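Local coordinates for glycosylation Associate Protein 3 (Streptococcus agalactiae serotype V, PDB 6OYC) that probably takes part in the glycosylation and accessory Sec secretion of bacterial surface proteins, as a partner in the Gap123 complex, at residues C[49-52]-C[53-56]; C[280-283]-C[284-287]. One frame throughout, in Å; residues are numbered along the deposited sequence.

Interaction 1. Residues C[49-52]-C[53-56]; sequences QTNY and QSKR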
loop_
_atom_site.group_PDB
_atom_site.type_symbol
_atom_site.label_atom_id
_atom_site.label_comp_id
_atom_site.label_asym_id
_atom_site.label_seq_id
_atom_site.Cartn_x
_atom_site.Cartn_y
_atom_site.Cartn_z
ATOM N N GLN C 49 14.050 -16.597 0.573
ATOM C CA GLN C 49 15.202 -16.862 1.424
ATOM C C GLN C 49 16.440 -16.254 0.788
ATOM O O GLN C 49 16.598 -16.310 -0.431
ATOM C CB GLN C 49 15.410 -18.362 1.625
ATOM C CG GLN C 49 16.599 -18.699 2.498
ATOM C CD GLN C 49 16.428 -20.039 3.187
ATOM O OE1 GLN C 49 15.294 -20.477 3.521
ATOM N NE2 GLN C 49 17.545 -20.720 3.383
ATOM N N THR C 50 17.308 -15.671 1.617
ATOM C CA THR C 50 18.559 -15.076 1.166
ATOM C C THR C 50 19.650 -15.328 2.205
ATOM O O THR C 50 19.377 -15.595 3.374
ATOM C CB THR C 50 18.455 -13.549 0.967
ATOM O OG1 THR C 50 18.327 -12.912 2.254
ATOM C CG2 THR C 50 17.280 -13.150 0.096
ATOM N N ASN C 51 20.899 -15.201 1.773
ATOM C CA ASN C 51 22.037 -15.008 2.662
ATOM C C ASN C 51 22.477 -13.557 2.493
ATOM O O ASN C 51 22.603 -13.078 1.361
ATOM C CB ASN C 51 23.185 -15.991 2.339
ATOM C CG ASN C 51 24.513 -15.589 2.999
ATOM O OD1 ASN C 51 25.300 -14.832 2.430
ATOM N ND2 ASN C 51 24.744 -16.071 4.223
ATOM N N TYR C 52 22.657 -12.840 3.606
ATOM C CA TYR C 52 22.986 -11.419 3.497
ATOM C C TYR C 52 24.226 -11.213 2.623
ATOM O O TYR C 52 24.245 -10.352 1.732
ATOM C CB TYR C 52 23.206 -10.780 4.885
ATOM C CG TYR C 52 23.988 -9.476 4.735
ATOM C CD1 TYR C 52 23.366 -8.314 4.254
ATOM C CD2 TYR C 52 25.355 -9.429 4.963
ATOM C CE1 TYR C 52 24.094 -7.146 4.037
ATOM C CE2 TYR C 52 26.081 -8.273 4.748
ATOM C CZ TYR C 52 25.444 -7.134 4.292
ATOM O OH TYR C 52 26.173 -5.987 4.089
ATOM N N GLN C 53 25.270 -12.012 2.856
ATOM C CA GLN C 53 26.538 -11.747 2.186
ATOM C C GLN C 53 26.423 -11.858 0.668
ATOM O O GLN C 53 27.003 -11.047 -0.062
ATOM C CB GLN C 53 27.632 -12.684 2.702
ATOM C CG GLN C 53 29.030 -12.331 2.134
ATOM C CD GLN C 53 30.110 -13.255 2.674
ATOM O OE1 GLN C 53 30.501 -14.213 2.005
ATOM N NE2 GLN C 53 30.573 -12.996 3.899
ATOM N N SER C 54 25.692 -12.851 0.164
ATOM C CA SER C 54 25.641 -12.993 -1.283
ATOM C C SER C 54 24.506 -12.209 -1.940
ATOM O O SER C 54 24.622 -11.872 -3.118
ATOM C CB SER C 54 25.539 -14.468 -1.663
ATOM O OG SER C 54 24.251 -14.963 -1.402
ATOM N N LYS C 55 23.429 -11.892 -1.223
ATOM C CA LYS C 55 22.308 -11.165 -1.817
ATOM C C LYS C 55 22.176 -9.719 -1.365
ATOM O O LYS C 55 21.632 -8.907 -2.116
ATOM C CB LYS C 55 20.986 -11.880 -1.524
ATOM C CG LYS C 55 20.956 -13.323 -2.057
ATOM C CD LYS C 55 21.077 -13.336 -3.578
ATOM C CE LYS C 55 21.237 -14.751 -4.126
ATOM N NZ LYS C 55 20.729 -14.837 -5.539
ATOM N N ARG C 56 22.647 -9.379 -0.160
ATOM C CA ARG C 56 22.628 -8.018 0.384
ATOM C C ARG C 56 21.210 -7.483 0.600
ATOM O O ARG C 56 21.014 -6.263 0.651
ATOM C CB ARG C 56 23.427 -7.049 -0.503
ATOM C CG ARG C 56 24.863 -7.502 -0.773
ATOM C CD ARG C 56 25.703 -7.321 0.480
ATOM N NE ARG C 56 26.924 -8.110 0.512
ATOM C CZ ARG C 56 28.126 -7.605 0.760
ATOM N NH1 ARG C 56 28.265 -6.293 0.953
ATOM N NH2 ARG C 56 29.187 -8.412 0.814
#

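Interaction 2. Residues C[280-283]-C[284-287]; sequences WDTR and ETSP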
loop_
_atom_site.group_PDB
_atom_site.type_symbol
_atom_site.label_atom_id
_atom_site.label_comp_id
_atom_site.label_asym_id
_atom_site.label_seq_id
_atom_site.Cartn_x
_atom_site.Cartn_y
_atom_site.Cartn_z
ATOM N N TRP C 280 4.230 18.347 6.866
ATOM C CA TRP C 280 5.002 17.341 7.593
ATOM C C TRP C 280 5.749 17.944 8.783
ATOM O O TRP C 280 5.698 17.405 9.893
ATOM C CB TRP C 280 5.973 16.654 6.628
ATOM C CG TRP C 280 6.912 15.685 7.275
ATOM C CD1 TRP C 280 8.249 15.852 7.468
ATOM C CD2 TRP C 280 6.586 14.389 7.807
ATOM N NE1 TRP C 280 8.777 14.747 8.091
ATOM C CE2 TRP C 280 7.778 13.836 8.312
ATOM C CE3 TRP C 280 5.401 13.652 7.915
ATOM C CZ2 TRP C 280 7.824 12.570 8.912
ATOM C CZ3 TRP C 280 5.449 12.394 8.513
ATOM C CH2 TRP C 280 6.653 11.868 8.999
ATOM N N ASP C 281 6.450 19.061 8.577
ATOM C CA ASP C 281 7.264 19.648 9.643
ATOM C C ASP C 281 6.448 20.279 10.764
ATOM O O ASP C 281 7.034 20.618 11.798
ATOM C CB ASP C 281 8.205 20.720 9.093
ATOM C CG ASP C 281 9.195 20.173 8.103
ATOM O OD1 ASP C 281 9.646 19.020 8.265
ATOM O OD2 ASP C 281 9.522 20.902 7.155
ATOM N N THR C 282 5.139 20.477 10.592
ATOM C CA THR C 282 4.297 21.039 11.651
ATOM C C THR C 282 3.391 19.991 12.292
ATOM O O THR C 282 2.489 20.343 13.069
ATOM C CB THR C 282 3.457 22.212 11.113
ATOM O OG1 THR C 282 2.681 21.791 9.983
ATOM C CG2 THR C 282 4.355 23.368 10.679
ATOM N N ARG C 283 3.622 18.707 11.999
ATOM C CA ARG C 283 2.732 17.657 12.486
ATOM C C ARG C 283 2.683 17.603 14.008
ATOM O O ARG C 283 1.710 17.096 14.570
ATOM C CB ARG C 283 3.162 16.299 11.944
ATOM C CG ARG C 283 4.421 15.721 12.601
ATOM C CD ARG C 283 5.037 14.657 11.704
ATOM N NE ARG C 283 6.272 14.064 12.231
ATOM C CZ ARG C 283 7.485 14.451 11.860
ATOM N NH1 ARG C 283 7.626 15.435 10.980
ATOM N NH2 ARG C 283 8.558 13.857 12.360
ATOM N N GLU C 284 3.717 18.079 14.694
ATOM C CA GLU C 284 3.708 18.052 16.149
ATOM C C GLU C 284 3.282 19.384 16.743
ATOM O O GLU C 284 3.111 19.473 17.962
ATOM C CB GLU C 284 5.088 17.646 16.704
ATOM C CG GLU C 284 5.475 16.148 16.531
ATOM C CD GLU C 284 4.464 15.162 17.131
ATOM O OE1 GLU C 284 3.977 14.272 16.389
ATOM O OE2 GLU C 284 4.152 15.263 18.341
ATOM N N THR C 285 3.080 20.413 15.907
ATOM C CA THR C 285 2.742 21.749 16.385
ATOM C C THR C 285 1.411 22.296 15.877
ATOM O O THR C 285 0.855 23.185 16.530
ATOM C CB THR C 285 3.853 22.747 16.018
ATOM O OG1 THR C 285 4.040 22.759 14.596
ATOM C CG2 THR C 285 5.154 22.353 16.695
ATOM N N SER C 286 0.884 21.799 14.756
ATOM C CA SER C 286 -0.397 22.278 14.246
ATOM C C SER C 286 -1.502 22.070 15.278
ATOM O O SER C 286 -1.708 20.939 15.742
ATOM C CB SER C 286 -0.766 21.565 12.946
ATOM O OG SER C 286 0.112 21.948 11.904
ATOM N N PRO C 287 -2.256 23.116 15.631
ATOM C CA PRO C 287 -3.227 23.001 16.737
ATOM C C PRO C 287 -4.450 22.148 16.439
ATOM O O PRO C 287 -5.085 21.685 17.397
ATOM C CB PRO C 287 -3.634 24.455 17.003
ATOM C CG PRO C 287 -3.394 25.153 15.682
ATOM C CD PRO C 287 -2.171 24.484 15.092
HETATM O O HOH W 1 6.154 19.297 14.066
HETATM O O HOH W 2 0.813 19.496 10.436
#

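Interaction 1. Residues C[49-52]-C[53-56]
The side chain of Arg-56 comes back across Tyr-52, four residues earlier, at an oblique angle. CB and CG pass the carbonyl oxygen of Tyr-52, which already receives the main-chain N of Arg-56 at 2.7 Å. A bend at chi2 (-73°) then turns the chain toward the ring, and Arg-56 CD settles 3.8 Å from Tyr-52 CZ. Next, Arg-56 NE donates almost straight (172°) to Gln-53 O at 3.0 Å; the acceptor lies in the guanidinium plane, whereas the donor stands above the carbonyl plane. This bond restrains the rotation of the guanidinium, one face of which is turned to Tyr-52 CE2. The guanidinium and ring planes are 24° apart, with the ring offset toward the guanidinium rim. At the tip, NH1 of Arg-56 comes within 3.8 Å of Tyr-52 OH. The other end of the turn is closed by Asn-51 at the N-cap: its OD1 accepts from Ser-54 N at 3.0 Å, in the carbonyl plane, while its main-chain O takes Lys-55 N, also at 3.0 Å. Just before the cap in sequence, Thr-50 CB packs 3.9 Å from Lys-55 CB, and Thr-50 OG1 bonds to Ile-57 O. Positive phi at Arg-56 takes the chain out of the helix. Helix 52-55 is thus a single capped turn on the surface, in the connection from strand 41-47, at the border of a four-stranded antiparallel sheet, to strand 69-78 of the six-stranded sheet.

Interaction 2. Residues C[280-283]-C[284-287]
Main-chain bonding between Thr-282 and residues 285-286 holds this turn closed. Thr-282 O receives Ser-286 N at 2.7 Å and Thr-285 N at 2.9 Å. A third donor, Thr-285 OG1, reaches the same oxygen at 3.3 Å; with chi1 at 58° that hydroxyl is tucked back over its own backbone and thereby faces Thr-282. Two main-chain N-H groups thus hold the oxygen, and the hydroxyl adds a longer, side-on bond.

Two waters bridge the turn. One molecule donates to Asp-281 O and accepts from Glu-284 N; another donates to Thr-282 OG1 and also bonds to Ser-286 OG, joining the two side chains. Thr-282 OG1 in addition bonds back to Glu-278 O in the helix.

Flat groups meet on the helix side. The extended chain of Arg-283 carries its guanidinium against Trp-280, CZ2 of the indole lying 3.4 Å above the centre of the guanidinium plane. Arg-283 NH1 donates to Trp-280 O at 3.0 Å, and that oxygen also takes Arg-283 N from the opposite face. The buried indole meets Phe-255 edge-to-face and Phe-258 with planes at about 35°.

After the C-terminal end of helix 270-281 the chain thus forms a type I beta turn over 282-285, overlapped by an alpha-turn bond from Ser-286. It belongs to the beta-alpha-beta crossover joining the adjacent parallel strands 248-251 and 289-291.

Overall arrangement
Interactions 1 and 2 belong to different parts of the chain and do not touch: their centres are 40 Å apart, and their nearest atoms about 24 Å. Interaction 1 sits in the all-beta region, within the range assigned to the accessory Sec family of this protein and consistent with a carbohydrate-binding sandwich; interaction 2 lies in the later region built on a five-stranded parallel sheet. Both are surface turns, and their centres lie about 25 Å and 24 Å, respectively, from the centre of the chain. Interaction 1 flanks the start of helix 52-55, whereas interaction 2 follows the end of helix 270-281. No active site or ligand is known here to which either contact could be related.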